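Local coordinates for UL18 protein (PDB 3D2U) that probably shields infected cells from host NK-cell attack by engaging the inhibitory receptor LILRB1 as a viral class I MHC homologue, at residues Y5-I10 against L96-E101; S15-T20 against Q76-L81; A205-T210 against I276-T281; F223-D228 against Q261-R266. The protein carries 4 engineered substitutions. All coordinates share one frame; numbering follows the deposited sequence.

Interaction 1 (Y5-I10 against L96-E101); sequences YGYTGI and LTWTHE. With NAG (2-acetamido-2-deoxy-beta-D-glucopyranose), chain N.
Strands 5-10 and 96-101 run antiparallel, axes 4.7 Å apart at 168°, with paired backbone bonds joining Tyr7 to Trp98 and Gly9 to Leu96. Straightest is Gly9 N to Leu96 O, 2.8 Å at 173°. Two donors grip Tyr5 O: His100 N in the carbonyl plane, and Thr99 OG1 at 2.6 Å from above it. Tyr5, Tyr7, Trp98 and His100 form an aromatic cluster on one face of the sheet. Trp98 takes the crowded chi1 (70°), its CG between backbone N and carbonyl carbon, which lays the indole against one face of the Tyr7 ring. Tyr7 CB sits 3.3 Å from the six-membered ring centroid, and the phenol makes an offset stack on the five-membered ring, centroids 4.0 Å apart. At the phenol's far end, Tyr7 OH and His100 NE2 share a very short hydrogen bond, 2.5 Å, near the imidazole plane, which should help fix that ring's rotation. His100 CE1 touches Tyr5 CB at 3.2 Å. Tyr5, Tyr7, Leu96 and His100 pack on apolar side chains of the bound peptide, whose backbone hydrogen-bonds Tyr5 OH. Strands 17-25 and 110-119 flank this pair in the groove floor, and helix 62-88 covers Leu96 and Trp98.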
# COMPACT_ATOMS: atom_id res chain seq x y z
N TYR A 5 -14.54 -9.90 -11.99
CA TYR A 5 -14.37 -11.14 -11.24
C TYR A 5 -12.88 -11.41 -11.06
O TYR A 5 -12.10 -11.32 -12.01
CB TYR A 5 -15.05 -12.30 -11.96
CG TYR A 5 -16.54 -12.36 -11.70
CD1 TYR A 5 -17.05 -13.06 -10.60
CD2 TYR A 5 -17.44 -11.69 -12.52
CE1 TYR A 5 -18.41 -13.09 -10.33
CE2 TYR A 5 -18.81 -11.72 -12.27
CZ TYR A 5 -19.28 -12.41 -11.17
OH TYR A 5 -20.63 -12.43 -10.92
N GLY A 6 -12.48 -11.71 -9.84
CA GLY A 6 -11.09 -11.98 -9.57
C GLY A 6 -10.92 -13.42 -9.12
O GLY A 6 -11.62 -13.87 -8.21
N TYR A 7 -10.00 -14.14 -9.75
CA TYR A 7 -9.76 -15.54 -9.39
C TYR A 7 -8.33 -15.74 -8.88
O TYR A 7 -7.36 -15.41 -9.58
CB TYR A 7 -9.96 -16.47 -10.58
CG TYR A 7 -11.27 -16.35 -11.33
CD1 TYR A 7 -11.56 -15.22 -12.09
CD2 TYR A 7 -12.18 -17.41 -11.33
CE1 TYR A 7 -12.73 -15.14 -12.86
CE2 TYR A 7 -13.36 -17.35 -12.10
CZ TYR A 7 -13.62 -16.22 -12.86
OH TYR A 7 -14.76 -16.16 -13.63
N THR A 8 -8.21 -16.27 -7.68
CA THR A 8 -6.89 -16.54 -7.11
C THR A 8 -6.80 -18.03 -6.84
O THR A 8 -7.48 -18.56 -5.95
CB THR A 8 -6.66 -15.77 -5.79
OG1 THR A 8 -6.78 -14.36 -6.01
CG2 THR A 8 -5.27 -16.07 -5.26
N GLY A 9 -5.97 -18.71 -7.63
CA GLY A 9 -5.78 -20.14 -7.46
C GLY A 9 -4.39 -20.43 -6.94
O GLY A 9 -3.40 -20.20 -7.64
N ILE A 10 -4.31 -20.91 -5.71
CA ILE A 10 -3.02 -21.18 -5.10
C ILE A 10 -2.69 -22.67 -5.15
O ILE A 10 -3.52 -23.52 -4.84
CB ILE A 10 -2.98 -20.73 -3.61
CG1 ILE A 10 -3.36 -19.26 -3.48
CG2 ILE A 10 -1.58 -20.94 -3.04
CD1 ILE A 10 -4.84 -18.99 -3.65
N LEU A 96 -1.91 -18.62 -9.56
CA LEU A 96 -2.41 -18.12 -10.83
C LEU A 96 -3.53 -17.17 -10.43
O LEU A 96 -4.41 -17.52 -9.66
CB LEU A 96 -2.97 -19.25 -11.71
CG LEU A 96 -3.59 -18.82 -13.04
CD1 LEU A 96 -2.53 -18.22 -13.96
CD2 LEU A 96 -4.26 -20.01 -13.71
N THR A 97 -3.45 -15.94 -10.92
CA THR A 97 -4.45 -14.92 -10.64
C THR A 97 -4.99 -14.48 -11.97
O THR A 97 -4.23 -14.06 -12.83
CB THR A 97 -3.84 -13.67 -9.99
OG1 THR A 97 -2.72 -13.23 -10.77
CG2 THR A 97 -3.41 -13.97 -8.56
N TRP A 98 -6.30 -14.60 -12.17
CA TRP A 98 -6.87 -14.18 -13.43
C TRP A 98 -8.15 -13.40 -13.19
O TRP A 98 -8.76 -13.50 -12.11
CB TRP A 98 -7.08 -15.36 -14.40
CG TRP A 98 -8.14 -16.36 -14.08
CD1 TRP A 98 -9.36 -16.47 -14.68
CD2 TRP A 98 -8.05 -17.46 -13.17
NE1 TRP A 98 -10.03 -17.57 -14.21
CE2 TRP A 98 -9.25 -18.20 -13.29
CE3 TRP A 98 -7.07 -17.90 -12.27
CZ2 TRP A 98 -9.49 -19.37 -12.54
CZ3 TRP A 98 -7.31 -19.06 -11.52
CH2 TRP A 98 -8.51 -19.77 -11.67
N THR A 99 -8.54 -12.60 -14.17
CA THR A 99 -9.70 -11.75 -14.00
C THR A 99 -10.38 -11.37 -15.30
O THR A 99 -9.76 -11.38 -16.37
CB THR A 99 -9.25 -10.47 -13.28
OG1 THR A 99 -10.37 -9.63 -13.02
CG2 THR A 99 -8.23 -9.71 -14.15
N HIS A 100 -11.66 -11.05 -15.22
CA HIS A 100 -12.39 -10.58 -16.39
C HIS A 100 -13.27 -9.43 -15.96
O HIS A 100 -13.81 -9.39 -14.85
CB HIS A 100 -13.17 -11.70 -17.12
CG HIS A 100 -13.99 -12.58 -16.23
ND1 HIS A 100 -15.15 -12.17 -15.62
CD2 HIS A 100 -13.87 -13.90 -15.93
CE1 HIS A 100 -15.71 -13.19 -14.99
NE2 HIS A 100 -14.95 -14.25 -15.16
N GLU A 101 -13.36 -8.45 -16.85
CA GLU A 101 -14.07 -7.22 -16.59
C GLU A 101 -15.01 -6.82 -17.70
O GLU A 101 -14.73 -7.00 -18.89
CB GLU A 101 -13.07 -6.11 -16.36
CG GLU A 101 -13.38 -5.21 -15.21
CD GLU A 101 -12.34 -4.13 -15.08
OE1 GLU A 101 -12.05 -3.73 -13.93
OE2 GLU A 101 -11.82 -3.69 -16.12
C1 NAG N . -13.15 -1.22 -17.06
C2 NAG N . -12.03 -0.81 -17.99
C3 NAG N . -10.96 -0.41 -17.03
C4 NAG N . -11.41 0.79 -16.24
C5 NAG N . -12.76 0.56 -15.54
C6 NAG N . -13.38 1.82 -14.96
C7 NAG N . -12.38 -2.54 -19.63
C8 NAG N . -12.96 -3.87 -19.19
N2 NAG N . -11.57 -1.93 -18.78
O1 NAG N . -14.13 -1.93 -17.74
O3 NAG N . -9.74 -0.14 -17.70
O4 NAG N . -10.42 0.91 -15.26
O5 NAG N . -13.71 -0.05 -16.44
O6 NAG N . -13.07 1.94 -13.57
O7 NAG N . -12.67 -2.06 -20.72

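Interaction 2 (S15-T20 against Q76-L81); sequences SHMTLT and QTEQNL
One hydrogen bond grips the carbonyl oxygen Thr77 O: Leu81 N, four residues further along the helix, reaches it at 2.9 Å. That bond belongs to the helix itself, and what joins residues 15-20 to residues 76-81 is apolar. Met17 does most of the work. Its CG stands anti to the carbonyl carbon (chi1 -70°), and the chain then bends at chi2 and again at chi3, so that the methyl end curls in beside the helix. There CE comes up against Leu81 CB at 3.3 Å, while the two side chains slide past each other in opposite directions. Leu81 CD1 lies along the same chain, 3.9 Å from Met17 CG. Nearer the bend, Met17 SD rests 3.7 Å from Glu78 CG, using the aliphatic part of an acid whose OE2 is turned to a salt bridge with Lys40. Here the sheet floor of the class I MHC platform meets the helix of its first half: the axes of strand 17-20 and helix 76-81 come within 9.4 Å and cross at 125°. Two residues along the strand, Leu19 reaches up to the preceding turn. Its CG is anti to the backbone N (chi1 176°), and CD2 meets Thr77 OG1 at 4.0 Å, the side chains crossing at about a right angle. Thr77 OG1 is itself bonded to Ile73 O. Trp98 packs against both Leu19 and Thr77, and Phe11 against both Met17 and Leu81. Asn80, which takes no part in this packing, uses OD1 to hydrogen-bond the backbone of the bound peptide.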
# COMPACT_ATOMS: atom_id res chain seq x y z
N SER A 15 -1.92 -32.14 -3.77
CA SER A 15 -3.22 -32.40 -3.15
C SER A 15 -3.77 -31.22 -2.36
O SER A 15 -4.81 -31.33 -1.71
CB SER A 15 -3.13 -33.64 -2.24
OG SER A 15 -2.21 -33.43 -1.19
N HIS A 16 -3.06 -30.10 -2.40
CA HIS A 16 -3.49 -28.90 -1.69
C HIS A 16 -3.50 -27.67 -2.60
O HIS A 16 -2.46 -27.08 -2.92
CB HIS A 16 -2.57 -28.64 -0.48
CG HIS A 16 -2.76 -29.62 0.64
ND1 HIS A 16 -2.41 -30.95 0.54
CD2 HIS A 16 -3.31 -29.47 1.87
CE1 HIS A 16 -2.72 -31.57 1.66
NE2 HIS A 16 -3.27 -30.70 2.48
N MET A 17 -4.71 -27.29 -3.03
CA MET A 17 -4.93 -26.14 -3.90
C MET A 17 -6.17 -25.38 -3.42
O MET A 17 -7.14 -25.99 -2.98
CB MET A 17 -5.11 -26.61 -5.34
CG MET A 17 -3.84 -27.15 -5.98
SD MET A 17 -4.14 -28.50 -7.13
CE MET A 17 -4.06 -27.69 -8.63
N THR A 18 -6.12 -24.06 -3.51
CA THR A 18 -7.23 -23.22 -3.10
C THR A 18 -7.64 -22.29 -4.23
O THR A 18 -6.80 -21.86 -5.01
CB THR A 18 -6.86 -22.29 -1.94
OG1 THR A 18 -6.24 -23.04 -0.89
CG2 THR A 18 -8.12 -21.59 -1.40
N LEU A 19 -8.93 -22.00 -4.31
CA LEU A 19 -9.43 -21.05 -5.29
C LEU A 19 -10.41 -20.18 -4.53
O LEU A 19 -11.26 -20.67 -3.79
CB LEU A 19 -10.17 -21.72 -6.46
CG LEU A 19 -10.80 -20.73 -7.45
CD1 LEU A 19 -9.74 -19.86 -8.15
CD2 LEU A 19 -11.60 -21.50 -8.48
N THR A 20 -10.25 -18.88 -4.68
CA THR A 20 -11.18 -17.95 -4.07
C THR A 20 -11.49 -17.01 -5.22
O THR A 20 -10.59 -16.42 -5.80
CB THR A 20 -10.58 -17.16 -2.86
OG1 THR A 20 -9.55 -16.27 -3.30
CG2 THR A 20 -10.01 -18.11 -1.82
N GLN A 76 -11.15 -27.59 -13.50
CA GLN A 76 -10.24 -27.15 -14.54
C GLN A 76 -9.06 -26.42 -13.90
O GLN A 76 -7.92 -26.61 -14.32
CB GLN A 76 -10.97 -26.22 -15.52
CG GLN A 76 -10.09 -25.64 -16.65
CD GLN A 76 -9.75 -26.65 -17.76
OE1 GLN A 76 -9.81 -27.86 -17.56
NE2 GLN A 76 -9.37 -26.13 -18.93
N THR A 77 -9.33 -25.62 -12.87
CA THR A 77 -8.26 -24.87 -12.23
C THR A 77 -7.20 -25.79 -11.63
O THR A 77 -6.00 -25.51 -11.74
CB THR A 77 -8.79 -23.92 -11.12
OG1 THR A 77 -9.68 -22.96 -11.71
CG2 THR A 77 -7.62 -23.17 -10.47
N GLU A 78 -7.63 -26.89 -11.03
CA GLU A 78 -6.68 -27.84 -10.46
C GLU A 78 -5.71 -28.35 -11.51
O GLU A 78 -4.52 -28.51 -11.24
CB GLU A 78 -7.43 -29.01 -9.82
CG GLU A 78 -7.63 -28.86 -8.33
CD GLU A 78 -8.55 -29.91 -7.77
OE1 GLU A 78 -8.47 -30.20 -6.56
OE2 GLU A 78 -9.37 -30.44 -8.55
N GLN A 79 -6.21 -28.60 -12.71
CA GLN A 79 -5.36 -29.07 -13.79
C GLN A 79 -4.42 -27.96 -14.23
O GLN A 79 -3.22 -28.19 -14.39
CB GLN A 79 -6.21 -29.52 -14.98
CG GLN A 79 -7.34 -30.44 -14.58
CD GLN A 79 -7.87 -31.24 -15.74
OE1 GLN A 79 -7.86 -30.79 -16.88
NE2 GLN A 79 -8.37 -32.44 -15.45
N ASN A 80 -4.95 -26.77 -14.41
CA ASN A 80 -4.13 -25.64 -14.83
C ASN A 80 -2.99 -25.34 -13.85
O ASN A 80 -1.88 -25.03 -14.27
CB ASN A 80 -4.98 -24.39 -15.04
CG ASN A 80 -6.00 -24.56 -16.14
OD1 ASN A 80 -5.81 -25.33 -17.08
ND2 ASN A 80 -7.10 -23.83 -16.04
N LEU A 81 -3.26 -25.44 -12.55
CA LEU A 81 -2.21 -25.15 -11.58
C LEU A 81 -1.09 -26.18 -11.66
O LEU A 81 0.09 -25.82 -11.78
CB LEU A 81 -2.79 -25.11 -10.16
CG LEU A 81 -3.82 -24.02 -9.85
CD1 LEU A 81 -4.29 -24.20 -8.43
CD2 LEU A 81 -3.21 -22.62 -10.04

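Interaction 3 (A205-T210 against I276-T281); sequences AEAFCT and IPISVT
Ile278 reaches across from strand 276-279 and touches three consecutive residues of strand 205-210. Its two branches divide the work: CG2 meets Ala207 CB at 3.9 Å, while the longer arm, extended beyond CG1, carries CD1 to Cys209 CB at 3.6 Å. The same CD1 also comes within 3.0 Å of Phe208 O, and the first torsion of Ile278 is strained away from a staggered position (chi1 -108°), so the packing here is tight. Ile276, two residues earlier and on the same side, adds a looser touch, CD1 to Cys209 SG at 4.2 Å. Cys209 holds its sulfur anti to the backbone N, which aims SG across the interior to the disulfide with Cys265. Phe223 packs on both Cys209 and Ile278, and Val193 on both Cys209 and Ile276. Ile278 sits in a classic beta bulge, in which it and Ser279 both face Tyr263, and it has a psi of -33° that is unusual for a strand. Ser279, the second bulge residue, hydrogen-bonds Gln261 O through OG. The strand axes stay 7.6 Å apart at 156°, too far for backbone pairing, because strands 204-214 and 273-279 belong to different sheets. Side chains packed between two sheets around a buried cross-sheet disulfide are the signature of the immunoglobulin sandwich, here of the C1-set.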
# COMPACT_ATOMS: atom_id res chain seq x y z
N ALA A 205 0.41 24.26 13.18
CA ALA A 205 -0.56 23.24 13.59
C ALA A 205 -0.88 22.34 12.40
O ALA A 205 -0.43 22.58 11.29
CB ALA A 205 -1.84 23.89 14.12
N GLU A 206 -1.65 21.28 12.65
CA GLU A 206 -2.02 20.38 11.56
C GLU A 206 -3.53 20.33 11.42
O GLU A 206 -4.25 20.03 12.37
CB GLU A 206 -1.51 18.97 11.81
CG GLU A 206 -1.81 18.03 10.65
CD GLU A 206 -1.20 16.66 10.84
OE1 GLU A 206 -1.75 15.87 11.64
OE2 GLU A 206 -0.17 16.38 10.20
N ALA A 207 -4.01 20.65 10.23
CA ALA A 207 -5.43 20.60 9.95
C ALA A 207 -5.73 19.24 9.33
O ALA A 207 -4.90 18.70 8.59
CB ALA A 207 -5.80 21.73 8.98
N PHE A 208 -6.88 18.66 9.66
CA PHE A 208 -7.26 17.37 9.10
C PHE A 208 -8.73 17.41 8.70
O PHE A 208 -9.49 18.24 9.20
CB PHE A 208 -7.02 16.24 10.11
CG PHE A 208 -7.94 16.29 11.31
CD1 PHE A 208 -9.20 15.69 11.27
CD2 PHE A 208 -7.53 16.93 12.48
CE1 PHE A 208 -10.04 15.75 12.38
CE2 PHE A 208 -8.37 16.98 13.59
CZ PHE A 208 -9.63 16.39 13.54
N CYS A 209 -9.11 16.53 7.78
CA CYS A 209 -10.49 16.42 7.30
C CYS A 209 -10.67 15.02 6.73
O CYS A 209 -10.00 14.66 5.76
CB CYS A 209 -10.76 17.44 6.21
SG CYS A 209 -12.51 17.53 5.71
N THR A 210 -11.59 14.26 7.31
CA THR A 210 -11.86 12.87 6.90
C THR A 210 -13.31 12.60 6.48
O THR A 210 -14.25 13.12 7.08
CB THR A 210 -11.52 11.90 8.06
OG1 THR A 210 -10.18 12.15 8.51
CG2 THR A 210 -11.64 10.46 7.61
N ILE A 276 -17.19 22.64 5.84
CA ILE A 276 -17.16 22.81 7.29
C ILE A 276 -15.92 23.58 7.77
O ILE A 276 -14.84 23.46 7.18
CB ILE A 276 -17.19 21.42 8.04
CG1 ILE A 276 -15.90 20.61 7.76
CG2 ILE A 276 -18.41 20.62 7.62
CD1 ILE A 276 -15.74 20.17 6.31
N PRO A 277 -16.08 24.40 8.82
CA PRO A 277 -14.96 25.18 9.38
C PRO A 277 -13.99 24.20 10.04
O PRO A 277 -14.41 23.26 10.70
CB PRO A 277 -15.65 26.10 10.39
CG PRO A 277 -16.85 25.28 10.83
CD PRO A 277 -17.34 24.71 9.52
N ILE A 278 -12.70 24.42 9.85
CA ILE A 278 -11.72 23.52 10.42
C ILE A 278 -10.82 24.22 11.46
O ILE A 278 -10.43 23.61 12.46
CB ILE A 278 -11.03 22.76 9.23
CG1 ILE A 278 -11.52 21.31 9.25
CG2 ILE A 278 -9.53 22.90 9.25
CD1 ILE A 278 -11.08 20.46 8.08
N SER A 279 -10.54 25.50 11.26
CA SER A 279 -9.78 26.31 12.23
C SER A 279 -10.30 27.74 12.08
O SER A 279 -10.42 28.25 10.95
CB SER A 279 -8.26 26.26 12.00
OG SER A 279 -7.89 26.88 10.78
N VAL A 280 -10.62 28.39 13.20
CA VAL A 280 -11.17 29.75 13.18
C VAL A 280 -10.45 30.89 13.91
O VAL A 280 -10.12 30.79 15.09
CB VAL A 280 -12.64 29.77 13.69
CG1 VAL A 280 -13.60 29.54 12.52
CG2 VAL A 280 -12.85 28.70 14.76
N THR A 281 -10.24 31.98 13.15
CA THR A 281 -9.66 33.28 13.55
C THR A 281 -8.42 33.79 12.80
O THR A 281 -7.28 33.45 13.17
CB THR A 281 -9.40 33.39 15.05
OG1 THR A 281 -10.65 33.50 15.73
CG2 THR A 281 -8.59 34.66 15.37
OXT THR A 281 -8.63 34.56 11.84

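Interaction 4 (F223-D228 against Q261-R266); sequences FIHYGD and QNYTCR
Ile224 N to Thr264 O is the strongest link, 2.7 Å and almost straight at 174°, and Thr264 N returns a bond to Ile224 O at 3.0 Å to complete an antiparallel hydrogen-bonded pair. Further along, Tyr226 N reaches Asn262 O at 2.8 Å, nearly along the C=O axis. Polar side-chain ends beside these bonds turn to Glu275, which accepts from Tyr226 OH and forms a salt bridge with Arg266 NE. Arg266, bent at chi3, lays its guanidinium against Ile224, whose CD1 sits over the middle of the flat group, 3.8 Å from NH1. Tyr226 crosses Thr264 at about a right angle, with Thr264 CG2 at the ring edge, 3.4 Å from CE1. The other face carries Phe223, His225, Tyr263 and Cys265. His225, with CG anti to the backbone N (chi1 175°), lies nearly parallel to the Tyr263 ring but slid aside, so the two barely overlap; ND1 approaches Tyr263 CE1 at 3.4 Å. Gly227 O sits over the opposite face of the imidazole, toward its rim. Phe223 CB meets the edge of the Tyr263 ring, at CD2, 4.0 Å away. The pair belongs to the immunoglobulin C1-set sandwich, and Cys265 is disulfide-bonded to Cys209 of the facing sheet. Strand 262-268 is the centre of a three-stranded sheet, between 220-226 and 273-279. Phe223 and Tyr263 pack on strand 249-258 of the facing sheet.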
# COMPACT_ATOMS: atom_id res chain seq x y z
N PHE A 223 -8.81 21.65 1.22
CA PHE A 223 -8.79 22.58 2.35
C PHE A 223 -8.88 23.95 1.73
O PHE A 223 -8.20 24.23 0.75
CB PHE A 223 -7.48 22.51 3.13
CG PHE A 223 -7.29 21.22 3.84
CD1 PHE A 223 -6.59 20.18 3.23
CD2 PHE A 223 -7.86 21.02 5.09
CE1 PHE A 223 -6.47 18.95 3.86
CE2 PHE A 223 -7.75 19.79 5.73
CZ PHE A 223 -7.05 18.76 5.11
N ILE A 224 -9.73 24.80 2.27
CA ILE A 224 -9.79 26.13 1.71
C ILE A 224 -9.18 27.09 2.72
O ILE A 224 -9.64 27.21 3.86
CB ILE A 224 -11.21 26.59 1.35
CG1 ILE A 224 -11.98 25.47 0.62
CG2 ILE A 224 -11.12 27.81 0.42
CD1 ILE A 224 -11.36 25.04 -0.68
N HIS A 225 -8.11 27.73 2.27
CA HIS A 225 -7.37 28.67 3.08
C HIS A 225 -7.92 30.07 2.86
O HIS A 225 -7.78 30.64 1.79
CB HIS A 225 -5.89 28.60 2.69
CG HIS A 225 -5.03 29.62 3.36
ND1 HIS A 225 -5.22 30.02 4.66
CD2 HIS A 225 -3.92 30.27 2.93
CE1 HIS A 225 -4.27 30.87 5.01
NE2 HIS A 225 -3.47 31.03 3.98
N TYR A 226 -8.57 30.61 3.89
CA TYR A 226 -9.08 31.97 3.81
C TYR A 226 -8.02 32.78 4.54
O TYR A 226 -8.11 33.02 5.75
CB TYR A 226 -10.46 32.07 4.48
CG TYR A 226 -11.56 31.31 3.73
CD1 TYR A 226 -12.06 30.10 4.22
CD2 TYR A 226 -12.07 31.79 2.52
CE1 TYR A 226 -13.05 29.39 3.53
CE2 TYR A 226 -13.07 31.09 1.82
CZ TYR A 226 -13.55 29.88 2.33
OH TYR A 226 -14.52 29.18 1.66
N GLY A 227 -6.98 33.14 3.79
CA GLY A 227 -5.88 33.89 4.35
C GLY A 227 -4.73 33.97 3.36
O GLY A 227 -4.90 33.64 2.18
N ASP A 228 -3.55 34.36 3.84
CA ASP A 228 -2.39 34.51 2.98
C ASP A 228 -1.14 33.75 3.44
O ASP A 228 -0.35 33.28 2.61
CB ASP A 228 -2.04 36.00 2.87
CG ASP A 228 -1.81 36.44 1.44
OD1 ASP A 228 -1.60 35.56 0.59
OD2 ASP A 228 -1.84 37.67 1.18
N GLN A 261 -4.29 31.00 10.70
CA GLN A 261 -5.34 31.07 9.69
C GLN A 261 -6.74 30.46 9.79
O GLN A 261 -7.04 29.60 10.63
CB GLN A 261 -4.71 30.59 8.38
CG GLN A 261 -3.25 31.01 8.27
CD GLN A 261 -3.07 32.51 8.22
OE1 GLN A 261 -3.35 33.14 7.20
NE2 GLN A 261 -2.62 33.09 9.33
N ASN A 262 -7.60 30.95 8.91
CA ASN A 262 -8.98 30.50 8.77
C ASN A 262 -8.96 29.43 7.66
O ASN A 262 -8.59 29.72 6.53
CB ASN A 262 -9.90 31.65 8.33
CG ASN A 262 -10.43 32.48 9.49
OD1 ASN A 262 -10.33 32.08 10.65
ND2 ASN A 262 -11.03 33.63 9.17
N TYR A 263 -9.35 28.21 8.01
CA TYR A 263 -9.42 27.12 7.03
C TYR A 263 -10.76 26.42 7.16
O TYR A 263 -11.31 26.32 8.25
CB TYR A 263 -8.35 26.05 7.26
CG TYR A 263 -7.00 26.31 6.66
CD1 TYR A 263 -6.09 27.16 7.29
CD2 TYR A 263 -6.62 25.70 5.47
CE1 TYR A 263 -4.83 27.39 6.74
CE2 TYR A 263 -5.35 25.92 4.91
CZ TYR A 263 -4.47 26.77 5.56
OH TYR A 263 -3.23 27.01 5.00
N THR A 264 -11.25 25.91 6.04
CA THR A 264 -12.48 25.13 6.00
C THR A 264 -12.17 23.93 5.11
O THR A 264 -11.23 23.95 4.33
CB THR A 264 -13.66 25.90 5.36
OG1 THR A 264 -13.40 26.07 3.96
CG2 THR A 264 -13.84 27.27 6.01
N CYS A 265 -12.96 22.87 5.24
CA CYS A 265 -12.74 21.71 4.39
C CYS A 265 -13.92 21.56 3.45
O CYS A 265 -15.06 21.53 3.89
CB CYS A 265 -12.59 20.46 5.24
SG CYS A 265 -12.44 18.93 4.27
N ARG A 266 -13.64 21.48 2.15
CA ARG A 266 -14.67 21.33 1.13
C ARG A 266 -14.65 19.89 0.64
O ARG A 266 -13.59 19.39 0.24
CB ARG A 266 -14.42 22.31 -0.03
CG ARG A 266 -15.44 22.25 -1.18
CD ARG A 266 -15.17 23.33 -2.25
NE ARG A 266 -15.36 24.69 -1.73
CZ ARG A 266 -14.80 25.78 -2.25
NH1 ARG A 266 -14.01 25.70 -3.32
NH2 ARG A 266 -15.02 26.96 -1.68

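Two pairs of neighbours, one in each part of the molecule, make up this set. Interactions 1 and 2, centres 12 Å apart, share the antiparallel sheet floor of the class I platform; strands 2-11 and 17-25 are adjacent in it, and interaction 2 is nested along the chain inside the loop that interaction 1 closes. Interaction 1 joins two floor strands, and interaction 2 ties the floor to helix 62-88. Interactions 3 and 4, centres 8 Å apart, lie in the C1-set domain, with interaction 4 nested inside interaction 3 and the Cys209-Cys265 disulfide linking them. The pairs follow in series, their centres 43 to 55 Å apart, as in the extended layout of class I heavy chains.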